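Local coordinates for PROTEIN (hypothetical protein EF0366) (Enterococcus faecalis, PDB 1VPY) that is of unknown function but belongs to the DUF72 family, folds as a TIM-type alpha/beta barrel and carries bound zinc ions in its crystal, at residues Q136-W141 against I147-R152; E130-L135 against N154-P159; L166-M169 against Q173-L176; F73-Y78 against A106-S111; L118-G123 against L202-G207. All coordinates share one frame; numbering follows the deposited sequence.

Contact 1 of 5, residues Q136-W141 against I147-R152; sequences QKIRHW and IAIELR. With ZN (zinc ion), chain D.
The guanidinium of R139 meets I147 obliquely, NH2 lying 3.7 Å from I147 CG1, while water 1 sits in the guanidinium plane at its edge. That water accepts from R139 NH1 at 2.7 Å and from the backbone N of I147 at 3.0 Å, bridging helix and strand. On one face of the W141 ring lies K137 O. R139 reaches the strand with CG swung anti to the backbone N (chi1 174°) and two further bends in the chain, the side chains of R139 and I147 passing alongside each other head to tail. NH2 also donates to F142 O and L145 O, and NH1 to N172 O, which pins the group. Alongside, I138 CG2 packs loosely on I147 CG2 at 4.4 Å and on I149 CD1. On the exposed flank H140 NE2 binds a zinc ion at 2.1 Å. Helix 129-141, nearly antiparallel to strand 147-150 (159°), is the connecting helix of the beta-alpha-beta crossover from strand 114-120 to strand 147-150, which lies between strands 114-120 and 175-180.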
# COMPACT_ATOMS: atom_id res chain seq x y z
N GLN A 136 -12.84 1.82 -12.04
CA GLN A 136 -13.77 0.73 -12.32
C GLN A 136 -13.10 -0.32 -13.20
O GLN A 136 -13.30 -1.52 -12.98
CB GLN A 136 -15.06 1.26 -12.95
CG GLN A 136 -15.88 2.09 -11.98
CD GLN A 136 -17.15 2.66 -12.58
OE1 GLN A 136 -17.18 3.03 -13.75
NE2 GLN A 136 -18.19 2.74 -11.77
N LYS A 137 -12.30 0.12 -14.17
CA LYS A 137 -11.50 -0.80 -14.99
C LYS A 137 -10.51 -1.60 -14.14
O LYS A 137 -10.30 -2.79 -14.40
CB LYS A 137 -10.76 -0.05 -16.12
CG LYS A 137 -11.67 0.48 -17.24
CD LYS A 137 -10.90 0.72 -18.54
CE LYS A 137 -10.09 2.01 -18.52
NZ LYS A 137 -9.03 2.01 -19.57
N ILE A 138 -9.91 -0.95 -13.14
CA ILE A 138 -9.01 -1.62 -12.20
C ILE A 138 -9.74 -2.76 -11.49
O ILE A 138 -9.23 -3.88 -11.40
CB ILE A 138 -8.44 -0.64 -11.13
CG1 ILE A 138 -7.53 0.41 -11.76
CG2 ILE A 138 -7.71 -1.41 -10.02
CD1 ILE A 138 -6.18 -0.11 -12.22
N ARG A 139 -10.94 -2.47 -10.99
CA ARG A 139 -11.75 -3.45 -10.26
C ARG A 139 -12.05 -4.67 -11.14
O ARG A 139 -11.89 -5.80 -10.69
CB ARG A 139 -13.04 -2.82 -9.72
CG ARG A 139 -14.03 -3.79 -9.07
CD ARG A 139 -13.57 -4.27 -7.70
NE ARG A 139 -12.47 -5.22 -7.79
CZ ARG A 139 -11.70 -5.59 -6.77
NH1 ARG A 139 -11.90 -5.09 -5.56
NH2 ARG A 139 -10.72 -6.46 -6.95
N HIS A 140 -12.47 -4.41 -12.37
CA HIS A 140 -12.74 -5.47 -13.34
C HIS A 140 -11.51 -6.32 -13.63
O HIS A 140 -11.57 -7.54 -13.55
CB HIS A 140 -13.32 -4.90 -14.63
CG HIS A 140 -13.50 -5.92 -15.71
ND1 HIS A 140 -14.36 -6.99 -15.58
CD2 HIS A 140 -12.93 -6.04 -16.93
CE1 HIS A 140 -14.31 -7.72 -16.68
NE2 HIS A 140 -13.44 -7.17 -17.51
N TRP A 141 -10.39 -5.66 -13.95
CA TRP A 141 -9.12 -6.34 -14.22
C TRP A 141 -8.68 -7.23 -13.07
O TRP A 141 -8.03 -8.24 -13.29
CB TRP A 141 -8.00 -5.33 -14.49
CG TRP A 141 -8.06 -4.65 -15.81
CD1 TRP A 141 -8.67 -5.10 -16.94
CD2 TRP A 141 -7.46 -3.40 -16.15
NE1 TRP A 141 -8.50 -4.20 -17.97
CE2 TRP A 141 -7.76 -3.15 -17.51
CE3 TRP A 141 -6.70 -2.46 -15.44
CZ2 TRP A 141 -7.33 -1.99 -18.17
CZ3 TRP A 141 -6.27 -1.32 -16.09
CH2 TRP A 141 -6.58 -1.09 -17.44
N ILE A 147 -7.51 -5.22 -3.39
CA ILE A 147 -6.83 -4.05 -3.95
C ILE A 147 -6.79 -2.89 -2.96
O ILE A 147 -7.82 -2.42 -2.49
CB ILE A 147 -7.50 -3.57 -5.26
CG1 ILE A 147 -7.53 -4.69 -6.31
CG2 ILE A 147 -6.80 -2.34 -5.81
CD1 ILE A 147 -6.18 -5.30 -6.64
N ALA A 148 -5.57 -2.45 -2.64
CA ALA A 148 -5.39 -1.26 -1.84
C ALA A 148 -5.09 -0.11 -2.79
O ALA A 148 -4.11 -0.15 -3.54
CB ALA A 148 -4.27 -1.45 -0.84
N ILE A 149 -5.95 0.90 -2.77
CA ILE A 149 -5.82 2.07 -3.64
C ILE A 149 -5.19 3.20 -2.82
O ILE A 149 -5.62 3.48 -1.70
CB ILE A 149 -7.21 2.53 -4.17
CG1 ILE A 149 -7.87 1.46 -5.06
CG2 ILE A 149 -7.14 3.90 -4.84
CD1 ILE A 149 -7.28 1.30 -6.45
N GLU A 150 -4.16 3.83 -3.38
CA GLU A 150 -3.58 5.04 -2.79
C GLU A 150 -3.63 6.23 -3.75
O GLU A 150 -3.33 6.08 -4.93
CB GLU A 150 -2.14 4.81 -2.36
CG GLU A 150 -1.63 5.91 -1.47
CD GLU A 150 -0.16 5.80 -1.15
OE1 GLU A 150 0.30 4.68 -0.81
OE2 GLU A 150 0.52 6.84 -1.23
N LEU A 151 -3.99 7.40 -3.22
CA LEU A 151 -4.08 8.65 -3.99
C LEU A 151 -3.14 9.74 -3.45
O LEU A 151 -2.87 9.77 -2.25
CB LEU A 151 -5.53 9.17 -3.98
CG LEU A 151 -6.69 8.18 -4.11
CD1 LEU A 151 -7.96 8.75 -3.51
CD2 LEU A 151 -6.93 7.76 -5.55
N ARG A 152 -2.66 10.62 -4.34
CA ARG A 152 -1.81 11.77 -3.96
C ARG A 152 -2.42 13.10 -4.37
O ARG A 152 -1.71 14.09 -4.53
CB ARG A 152 -0.41 11.70 -4.59
CG ARG A 152 0.48 10.59 -4.09
CD ARG A 152 1.93 11.03 -3.94
NE ARG A 152 2.85 9.89 -3.85
CZ ARG A 152 2.80 8.95 -2.90
NH1 ARG A 152 1.88 9.00 -1.95
NH2 ARG A 152 3.67 7.95 -2.90
ZN ZN D . -12.13 -7.73 -19.01
O HOH W 1 -10.46 -5.24 -3.30

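Contact 2 of 5, residues E130-L135 against N154-P159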
# COMPACT_ATOMS: atom_id res chain seq x y z
N GLU A 130 -13.37 10.73 -16.00
CA GLU A 130 -12.47 9.90 -16.80
C GLU A 130 -11.84 8.78 -15.98
O GLU A 130 -12.03 7.60 -16.28
CB GLU A 130 -11.38 10.76 -17.45
CG GLU A 130 -11.71 11.26 -18.87
CD GLU A 130 -12.79 12.34 -18.91
OE1 GLU A 130 -13.20 12.85 -17.84
OE2 GLU A 130 -13.23 12.70 -20.03
N ASN A 131 -11.12 9.14 -14.92
CA ASN A 131 -10.38 8.13 -14.21
C ASN A 131 -11.03 7.53 -12.96
O ASN A 131 -10.46 6.66 -12.30
CB ASN A 131 -8.90 8.52 -14.02
CG ASN A 131 -8.71 9.83 -13.29
OD1 ASN A 131 -9.42 10.13 -12.32
ND2 ASN A 131 -7.73 10.61 -13.73
N VAL A 132 -12.24 8.00 -12.65
CA VAL A 132 -13.16 7.24 -11.80
C VAL A 132 -13.52 5.98 -12.60
O VAL A 132 -13.45 4.86 -12.08
CB VAL A 132 -14.43 8.07 -11.43
CG1 VAL A 132 -15.57 7.17 -10.97
CG2 VAL A 132 -14.11 9.11 -10.36
N ALA A 133 -13.88 6.19 -13.87
CA ALA A 133 -14.15 5.10 -14.82
C ALA A 133 -12.92 4.24 -15.10
O ALA A 133 -13.04 3.13 -15.63
CB ALA A 133 -14.73 5.65 -16.12
N TYR A 134 -11.73 4.75 -14.76
CA TYR A 134 -10.51 3.95 -14.81
C TYR A 134 -10.37 3.08 -13.57
O TYR A 134 -9.86 1.96 -13.64
CB TYR A 134 -9.26 4.82 -14.99
CG TYR A 134 -7.98 4.01 -15.12
CD1 TYR A 134 -7.60 3.46 -16.34
CD2 TYR A 134 -7.16 3.78 -14.01
CE1 TYR A 134 -6.44 2.71 -16.47
CE2 TYR A 134 -6.00 3.02 -14.12
CZ TYR A 134 -5.65 2.49 -15.36
OH TYR A 134 -4.51 1.75 -15.49
N LEU A 135 -10.81 3.60 -12.42
CA LEU A 135 -10.81 2.82 -11.18
C LEU A 135 -11.77 1.64 -11.27
O LEU A 135 -11.53 0.59 -10.68
CB LEU A 135 -11.16 3.70 -9.97
CG LEU A 135 -10.17 4.77 -9.51
CD1 LEU A 135 -10.66 5.47 -8.26
CD2 LEU A 135 -8.79 4.20 -9.28
N ASN A 154 -5.64 15.87 -3.47
CA ASN A 154 -6.61 16.23 -2.44
C ASN A 154 -8.04 16.48 -2.92
O ASN A 154 -8.95 16.63 -2.09
CB ASN A 154 -6.12 17.43 -1.62
CG ASN A 154 -6.48 18.75 -2.27
OD1 ASN A 154 -7.35 19.47 -1.79
ND2 ASN A 154 -5.81 19.07 -3.37
N SER A 155 -8.26 16.55 -4.24
CA SER A 155 -9.60 16.80 -4.77
C SER A 155 -10.55 15.64 -4.47
O SER A 155 -11.75 15.85 -4.27
CB SER A 155 -9.58 17.12 -6.28
OG SER A 155 -9.32 15.96 -7.06
N TRP A 156 -9.99 14.43 -4.44
CA TRP A 156 -10.69 13.23 -3.95
C TRP A 156 -11.20 13.41 -2.52
O TRP A 156 -12.17 12.76 -2.11
CB TRP A 156 -9.76 12.02 -3.95
CG TRP A 156 -9.25 11.59 -5.30
CD1 TRP A 156 -7.99 11.75 -5.79
CD2 TRP A 156 -9.99 10.90 -6.32
NE1 TRP A 156 -7.90 11.22 -7.05
CE2 TRP A 156 -9.11 10.69 -7.40
CE3 TRP A 156 -11.31 10.44 -6.42
CZ2 TRP A 156 -9.51 10.04 -8.57
CZ3 TRP A 156 -11.71 9.80 -7.59
CH2 TRP A 156 -10.81 9.60 -8.65
N TYR A 157 -10.53 14.28 -1.75
CA TYR A 157 -10.81 14.46 -0.33
C TYR A 157 -11.58 15.74 0.00
O TYR A 157 -11.96 15.94 1.16
CB TYR A 157 -9.50 14.43 0.46
CG TYR A 157 -8.83 13.08 0.46
CD1 TYR A 157 -9.13 12.12 1.43
CD2 TYR A 157 -7.88 12.75 -0.51
CE1 TYR A 157 -8.51 10.87 1.44
CE2 TYR A 157 -7.25 11.50 -0.52
CZ TYR A 157 -7.57 10.57 0.46
OH TYR A 157 -6.95 9.35 0.46
N GLN A 158 -11.81 16.58 -1.01
CA GLN A 158 -12.53 17.84 -0.84
C GLN A 158 -13.91 17.61 -0.21
O GLN A 158 -14.61 16.67 -0.60
CB GLN A 158 -12.67 18.59 -2.17
CG GLN A 158 -11.48 19.47 -2.52
N PRO A 159 -14.29 18.46 0.77
CA PRO A 159 -15.57 18.37 1.49
C PRO A 159 -16.74 17.84 0.64
O PRO A 159 -17.43 16.91 1.06
CB PRO A 159 -15.82 19.82 1.90
CG PRO A 159 -14.46 20.40 2.08
CD PRO A 159 -13.49 19.60 1.25
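W156 NE1 donates to F125 O, a bond that ties the indole to the loop ahead of helix 129-141 while the benzo end of the ring faces the helix itself. No hydrogen bond crosses between the two segments, and the contact is carried by one indole against three helix side chains. V132 CG2 approaches the ring at its edge, close to the ring plane, and lies 3.7 Å from W156 CZ3. L135 and W156 point toward each other, L135 CD1 coming obliquely to 4.2 Å from W156 CH2. The side chain of N131 crosses the indole at a slant near the same end, and lies about 4 Å from an unidentified bound molecule that probably comes from the crystallisation liquor. W156 extends to the helix with CG anti to its own carbonyl carbon (chi1 -63°). Its backbone belongs to a turn in which Y157 N bonds to N154 O at 2.9 Å, and S155 OG bonds to both N153 OD1 and C127 N. F168 of helix 162-171 also packs on V132 and L135, and M165 on W156. The indole thus joins the start of a barrel helix to the loop leaving strand 147-150, both at the C-terminal end of the strands, the rim where TIM barrels usually carry their active sites.

Contact 3 of 5, residues L166-M169 against Q173-L176; sequences LQFM and QFSL
M169 O accepts a hydrogen bond from F174 N at 2.8 Å as the helix ends, the chain reversing through Q173 with a positive phi of 53°. Next to this bond M169, a selenomethionine, bends at chi2 (-70°) and carries SE across F174. SE lies 3.9 Å from F174 CB and 5.1 Å from the centroid of the F174 ring, an oblique Met-aromatic contact. Its methyl CE continues to L176 CD1 at 4.1 Å. The other branch of L176, CD2, meets L166 CD2 at 3.9 Å, the two leucines crossing at about a right angle. F168 CE2 sits at the edge of the F174 ring, near its plane, 4.4 Å from F174 CE2. F174 also packs on R139 of helix 129-141 and on I147 and I149 of strand 147-150. Together with the bond from Q173 N to K170 O, F174 N to M169 O makes a Schellman motif, here closing the helix of a beta-alpha-beta unit of the barrel.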
# COMPACT_ATOMS: atom_id res chain seq x y z
N LEU A 166 -15.62 7.85 -0.73
CA LEU A 166 -15.53 6.74 0.21
C LEU A 166 -16.54 5.65 -0.12
O LEU A 166 -16.23 4.47 -0.03
CB LEU A 166 -15.74 7.22 1.65
CG LEU A 166 -14.70 8.12 2.33
CD1 LEU A 166 -15.23 8.63 3.66
CD2 LEU A 166 -13.37 7.40 2.52
N GLN A 167 -17.75 6.07 -0.51
CA GLN A 167 -18.81 5.15 -0.92
C GLN A 167 -18.43 4.36 -2.17
O GLN A 167 -18.69 3.15 -2.25
CB GLN A 167 -20.13 5.91 -1.15
CG GLN A 167 -21.38 5.03 -1.27
CD GLN A 167 -21.64 4.16 -0.03
OE1 GLN A 167 -21.17 4.45 1.08
NE2 GLN A 167 -22.39 3.08 -0.23
N PHE A 168 -17.80 5.03 -3.13
CA PHE A 168 -17.29 4.39 -4.33
C PHE A 168 -16.22 3.34 -4.00
O PHE A 168 -16.18 2.28 -4.62
CB PHE A 168 -16.73 5.43 -5.31
CG PHE A 168 -16.06 4.84 -6.52
CD1 PHE A 168 -16.81 4.50 -7.64
CD2 PHE A 168 -14.69 4.62 -6.54
CE1 PHE A 168 -16.21 3.95 -8.77
CE2 PHE A 168 -14.07 4.08 -7.66
CZ PHE A 168 -14.83 3.74 -8.78
N MSE A 169 -15.37 3.65 -3.02
CA MSE A 169 -14.35 2.70 -2.57
C MSE A 169 -14.98 1.52 -1.86
O MSE A 169 -14.61 0.37 -2.10
CB MSE A 169 -13.33 3.39 -1.67
CG MSE A 169 -12.58 4.56 -2.31
SE MSE A 169 -11.31 4.05 -3.72
CE MSE A 169 -10.83 5.84 -4.42
N GLN A 173 -15.23 -2.59 -2.94
CA GLN A 173 -14.37 -3.28 -1.96
C GLN A 173 -12.90 -2.84 -2.04
O GLN A 173 -11.99 -3.62 -1.75
CB GLN A 173 -14.48 -4.81 -2.09
CG GLN A 173 -15.85 -5.40 -1.81
CD GLN A 173 -16.66 -5.64 -3.08
OE1 GLN A 173 -16.16 -5.50 -4.20
NE2 GLN A 173 -17.92 -6.01 -2.90
N PHE A 174 -12.67 -1.59 -2.44
CA PHE A 174 -11.32 -1.05 -2.47
C PHE A 174 -10.92 -0.68 -1.05
O PHE A 174 -11.72 -0.10 -0.31
CB PHE A 174 -11.23 0.18 -3.37
CG PHE A 174 -11.16 -0.13 -4.84
CD1 PHE A 174 -10.44 -1.23 -5.31
CD2 PHE A 174 -11.78 0.70 -5.77
CE1 PHE A 174 -10.37 -1.51 -6.68
CE2 PHE A 174 -11.72 0.43 -7.14
CZ PHE A 174 -11.02 -0.67 -7.59
N SER A 175 -9.70 -1.05 -0.67
CA SER A 175 -9.16 -0.65 0.62
C SER A 175 -8.42 0.68 0.44
O SER A 175 -7.28 0.71 -0.03
CB SER A 175 -8.24 -1.73 1.18
OG SER A 175 -7.71 -1.33 2.42
N LEU A 176 -9.07 1.79 0.79
CA LEU A 176 -8.47 3.11 0.55
C LEU A 176 -7.33 3.35 1.52
O LEU A 176 -7.53 3.35 2.74
CB LEU A 176 -9.49 4.24 0.63
CG LEU A 176 -8.94 5.65 0.39
CD1 LEU A 176 -8.54 5.88 -1.07
CD2 LEU A 176 -9.96 6.70 0.82

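Contact 4 of 5, residues F73-Y78 against A106-S111; sequences FVMKVY and APLIES
At chi1 170° the L108 side chain extends away from its own backbone N, and its two methyl groups fork toward strand 72-76. CD1 goes to F73 and CD2 to M75. M75, a selenomethionine, starts out at chi1 -164° and then bends at chi2 and chi3, bringing its methyl CE back to L108 CD2 at 3.6 Å. L108 CD1 lies 3.6 Å from F73 CD1, and reaches the ring obliquely. Both side chains cross the leucine at a slant. V60 and V64 of helix 57-65 also touch L108, and F71 stands edge-to-face with F73, so the leucine is held in an apolar setting between the strand and that helix. Three residues on, S111 N donates to L108 O at 3.1 Å, which secures the chain turn behind the leucine. With no hydrogen bond or charge spanning the two segments, the fit depends on shape and burial of carbon surfaces rather than on directional bonding.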
# COMPACT_ATOMS: atom_id res chain seq x y z
N PHE A 73 2.36 -10.12 1.95
CA PHE A 73 3.00 -9.25 0.98
C PHE A 73 2.03 -8.18 0.54
O PHE A 73 0.89 -8.48 0.20
CB PHE A 73 3.39 -10.03 -0.28
CG PHE A 73 4.49 -11.02 -0.08
CD1 PHE A 73 4.22 -12.31 0.37
CD2 PHE A 73 5.81 -10.69 -0.40
CE1 PHE A 73 5.24 -13.24 0.53
CE2 PHE A 73 6.83 -11.61 -0.25
CZ PHE A 73 6.55 -12.89 0.22
N VAL A 74 2.49 -6.94 0.53
CA VAL A 74 1.80 -5.88 -0.18
C VAL A 74 2.58 -5.71 -1.47
O VAL A 74 3.74 -5.27 -1.46
CB VAL A 74 1.74 -4.56 0.59
CG1 VAL A 74 1.16 -3.45 -0.29
CG2 VAL A 74 0.91 -4.72 1.87
N MSE A 75 1.95 -6.08 -2.58
CA MSE A 75 2.60 -6.05 -3.86
C MSE A 75 2.21 -4.80 -4.62
O MSE A 75 1.05 -4.62 -4.99
CB MSE A 75 2.21 -7.31 -4.64
CG MSE A 75 3.09 -7.60 -5.83
SE MSE A 75 4.98 -7.87 -5.31
CE MSE A 75 4.72 -9.19 -3.75
N LYS A 76 3.17 -3.91 -4.86
CA LYS A 76 2.90 -2.72 -5.64
C LYS A 76 2.79 -3.09 -7.12
O LYS A 76 3.69 -3.71 -7.67
CB LYS A 76 3.98 -1.66 -5.41
CG LYS A 76 3.57 -0.27 -5.88
CD LYS A 76 4.53 0.79 -5.40
CE LYS A 76 4.03 2.16 -5.85
NZ LYS A 76 5.07 3.20 -5.74
N VAL A 77 1.67 -2.73 -7.75
CA VAL A 77 1.43 -3.05 -9.17
C VAL A 77 2.37 -2.31 -10.13
O VAL A 77 2.93 -1.26 -9.79
CB VAL A 77 -0.05 -2.78 -9.58
CG1 VAL A 77 -1.01 -3.53 -8.67
CG2 VAL A 77 -0.36 -1.30 -9.58
N TYR A 78 2.52 -2.87 -11.33
CA TYR A 78 3.34 -2.28 -12.38
C TYR A 78 2.96 -0.81 -12.65
O TYR A 78 1.78 -0.47 -12.72
CB TYR A 78 3.24 -3.12 -13.66
CG TYR A 78 4.09 -2.61 -14.82
CD1 TYR A 78 5.48 -2.57 -14.73
CD2 TYR A 78 3.49 -2.17 -16.00
CE1 TYR A 78 6.26 -2.09 -15.79
CE2 TYR A 78 4.26 -1.69 -17.06
CZ TYR A 78 5.64 -1.66 -16.95
OH TYR A 78 6.41 -1.19 -18.00
N ALA A 106 0.69 -15.08 -10.19
CA ALA A 106 -0.05 -16.31 -9.90
C ALA A 106 0.40 -17.03 -8.62
O ALA A 106 -0.44 -17.34 -7.78
CB ALA A 106 -0.04 -17.26 -11.11
N PRO A 107 1.72 -17.28 -8.45
CA PRO A 107 2.10 -18.08 -7.29
C PRO A 107 1.84 -17.38 -5.96
O PRO A 107 1.67 -18.05 -4.95
CB PRO A 107 3.61 -18.30 -7.49
CG PRO A 107 3.87 -17.99 -8.92
CD PRO A 107 2.91 -16.90 -9.24
N LEU A 108 1.80 -16.04 -5.96
CA LEU A 108 1.44 -15.28 -4.77
C LEU A 108 -0.08 -15.32 -4.53
O LEU A 108 -0.53 -15.52 -3.40
CB LEU A 108 1.95 -13.84 -4.87
CG LEU A 108 1.49 -12.81 -3.83
CD1 LEU A 108 2.04 -13.12 -2.44
CD2 LEU A 108 1.89 -11.42 -4.26
N ILE A 109 -0.85 -15.11 -5.59
CA ILE A 109 -2.31 -15.12 -5.53
C ILE A 109 -2.84 -16.46 -5.02
O ILE A 109 -3.70 -16.51 -4.14
CB ILE A 109 -2.90 -14.77 -6.92
CG1 ILE A 109 -2.73 -13.28 -7.21
CG2 ILE A 109 -4.38 -15.18 -7.02
CD1 ILE A 109 -2.85 -12.92 -8.69
N GLU A 110 -2.31 -17.55 -5.58
CA GLU A 110 -2.69 -18.90 -5.18
C GLU A 110 -2.15 -19.30 -3.80
O GLU A 110 -2.58 -20.31 -3.23
CB GLU A 110 -2.21 -19.91 -6.23
CG GLU A 110 -2.81 -19.73 -7.61
CD GLU A 110 -2.00 -20.41 -8.71
OE1 GLU A 110 -0.88 -20.88 -8.43
OE2 GLU A 110 -2.49 -20.46 -9.86
N SER A 111 -1.23 -18.51 -3.27
CA SER A 111 -0.55 -18.86 -2.02
C SER A 111 -1.27 -18.39 -0.76
O SER A 111 -0.98 -18.90 0.33
CB SER A 111 0.88 -18.30 -2.01
OG SER A 111 0.86 -16.91 -1.79

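Contact 5 of 5, residues L118-G123 against L202-G207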
# COMPACT_ATOMS: atom_id res chain seq x y z
N LEU A 118 -1.06 -3.02 -4.21
CA LEU A 118 -1.12 -1.58 -4.02
C LEU A 118 -1.09 -0.88 -5.36
O LEU A 118 -0.13 -1.00 -6.11
CB LEU A 118 0.00 -1.06 -3.09
CG LEU A 118 0.26 0.45 -3.08
CD1 LEU A 118 -0.89 1.27 -2.48
CD2 LEU A 118 1.56 0.76 -2.39
N VAL A 119 -2.17 -0.18 -5.67
CA VAL A 119 -2.23 0.65 -6.86
C VAL A 119 -2.14 2.09 -6.36
O VAL A 119 -3.09 2.63 -5.79
CB VAL A 119 -3.53 0.42 -7.67
CG1 VAL A 119 -3.50 1.18 -8.98
CG2 VAL A 119 -3.75 -1.07 -7.93
N GLN A 120 -0.97 2.69 -6.56
CA GLN A 120 -0.65 4.01 -6.02
C GLN A 120 -0.54 5.05 -7.14
O GLN A 120 0.34 4.95 -7.99
CB GLN A 120 0.64 3.89 -5.20
CG GLN A 120 1.13 5.18 -4.55
CD GLN A 120 2.05 5.96 -5.45
OE1 GLN A 120 3.12 5.47 -5.85
NE2 GLN A 120 1.66 7.17 -5.78
N PHE A 121 -1.43 6.04 -7.13
CA PHE A 121 -1.52 7.04 -8.21
C PHE A 121 -0.74 8.32 -7.93
O PHE A 121 -0.40 8.63 -6.80
CB PHE A 121 -2.98 7.39 -8.52
CG PHE A 121 -3.76 6.25 -9.08
CD1 PHE A 121 -3.75 5.99 -10.44
CD2 PHE A 121 -4.50 5.42 -8.24
CE1 PHE A 121 -4.47 4.92 -10.97
CE2 PHE A 121 -5.22 4.35 -8.76
CZ PHE A 121 -5.21 4.10 -10.13
N SER A 122 -0.48 9.08 -8.99
CA SER A 122 0.27 10.33 -8.87
C SER A 122 -0.58 11.50 -8.41
O SER A 122 -1.82 11.41 -8.33
CB SER A 122 0.92 10.67 -10.20
OG SER A 122 1.83 9.65 -10.54
N GLY A 123 0.09 12.61 -8.12
CA GLY A 123 -0.57 13.85 -7.73
C GLY A 123 -1.44 14.41 -8.83
O GLY A 123 -2.34 15.20 -8.56
N LEU A 202 -5.05 -0.60 4.99
CA LEU A 202 -3.63 -0.37 4.83
C LEU A 202 -3.28 1.08 5.13
O LEU A 202 -3.87 2.02 4.55
CB LEU A 202 -3.15 -0.78 3.43
CG LEU A 202 -1.65 -0.65 3.12
CD1 LEU A 202 -0.80 -1.59 3.97
CD2 LEU A 202 -1.39 -0.88 1.65
N PHE A 203 -2.32 1.24 6.04
CA PHE A 203 -1.67 2.52 6.34
C PHE A 203 -0.35 2.56 5.61
O PHE A 203 0.33 1.54 5.51
CB PHE A 203 -1.34 2.60 7.83
CG PHE A 203 -2.51 2.96 8.70
CD1 PHE A 203 -2.83 4.30 8.93
CD2 PHE A 203 -3.27 1.97 9.31
CE1 PHE A 203 -3.90 4.65 9.74
CE2 PHE A 203 -4.34 2.31 10.12
CZ PHE A 203 -4.65 3.65 10.34
N ARG A 204 0.03 3.74 5.13
CA ARG A 204 1.39 3.95 4.64
C ARG A 204 1.90 5.29 5.14
O ARG A 204 1.30 6.34 4.90
CB ARG A 204 1.44 3.91 3.11
CG ARG A 204 1.19 2.52 2.50
CD ARG A 204 1.35 2.55 0.99
NE ARG A 204 2.73 2.34 0.59
CZ ARG A 204 3.34 2.98 -0.41
NH1 ARG A 204 2.71 3.91 -1.12
NH2 ARG A 204 4.60 2.69 -0.69
N PHE A 205 3.02 5.23 5.86
CA PHE A 205 3.63 6.42 6.41
C PHE A 205 4.84 6.78 5.58
O PHE A 205 5.81 6.02 5.51
CB PHE A 205 4.01 6.21 7.88
CG PHE A 205 2.89 5.69 8.74
CD1 PHE A 205 1.60 6.18 8.62
CD2 PHE A 205 3.15 4.71 9.70
CE1 PHE A 205 0.56 5.69 9.42
CE2 PHE A 205 2.13 4.22 10.51
CZ PHE A 205 0.84 4.71 10.37
N HIS A 206 4.77 7.94 4.94
CA HIS A 206 5.80 8.40 4.03
C HIS A 206 6.78 9.37 4.69
O HIS A 206 7.76 9.78 4.07
CB HIS A 206 5.17 9.08 2.81
CG HIS A 206 4.33 8.15 1.98
ND1 HIS A 206 4.87 7.14 1.22
CD2 HIS A 206 2.99 8.08 1.80
CE1 HIS A 206 3.91 6.49 0.60
NE2 HIS A 206 2.75 7.04 0.94
N GLY A 207 6.50 9.75 5.94
CA GLY A 207 7.24 10.81 6.61
C GLY A 207 6.72 12.18 6.20
O GLY A 207 5.89 12.29 5.30
O HOH W 2 4.35 5.19 -2.99
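Van der Waals contact comes first: L118 CD2 lies over the centre of one face of the R204 guanidinium, 3.5 Å from R204 CZ. The opposite face is met by H206 CE1, placed 3.3 Å above the guanidinium plane of R204 and offset toward the rim, so a methyl and the CE1 corner of H206 lie over its two faces. Q120 faces inward from its strand; a trans chi1 (180°) and a bend at chi2 bring CG to 4.0 Å from R204 NH1, the two side chains crossing at about a right angle. Among polar links, water 2 lies in the guanidinium plane at its edge, accepting from R204 NH1 at 2.8 Å and giving a weak bond to Q120 OE1 at 3.1 Å. Q120 OE1 also takes a bond from K76 NZ, and Q120 NE2 makes a weak one to F121 O. Ionic partners complete the grip: R204 NH1 forms a salt bridge with E150 and NH2 another with E46, while H206 NE2 bonds to E150 OE2. The two carboxylates help fix the rotation of the guanidinium. These side chains meet across the barrel interior from strands 114-120 and 201-205, near the C-terminal end of the strands, where TIM barrels typically hold their active-site pocket.

How the contacts relate
Contact 5 lies deepest, inside the barrel, where R204, salt-bridged to E150 and E46, meets L118 and Q120, with a water between R204 and Q120. Contacts 1, 3 and 4 are buried on the outer side of the sheet, where helices pack on strands or on the chain that follows them: contact 1 adds a water bridge from R139, contact 3 a helix-capping backbone bond, and contact 4 is purely apolar. Contact 2, only partly buried, sits at the rim. Contacts 1 and 2 share helix 129-141. Strand 147-150 of contact 1 pairs with strand 175-180 of contact 3 and strand 114-120 of contact 5; contact 4 touches contact 5 through strand 72-76 but stands apart from the others.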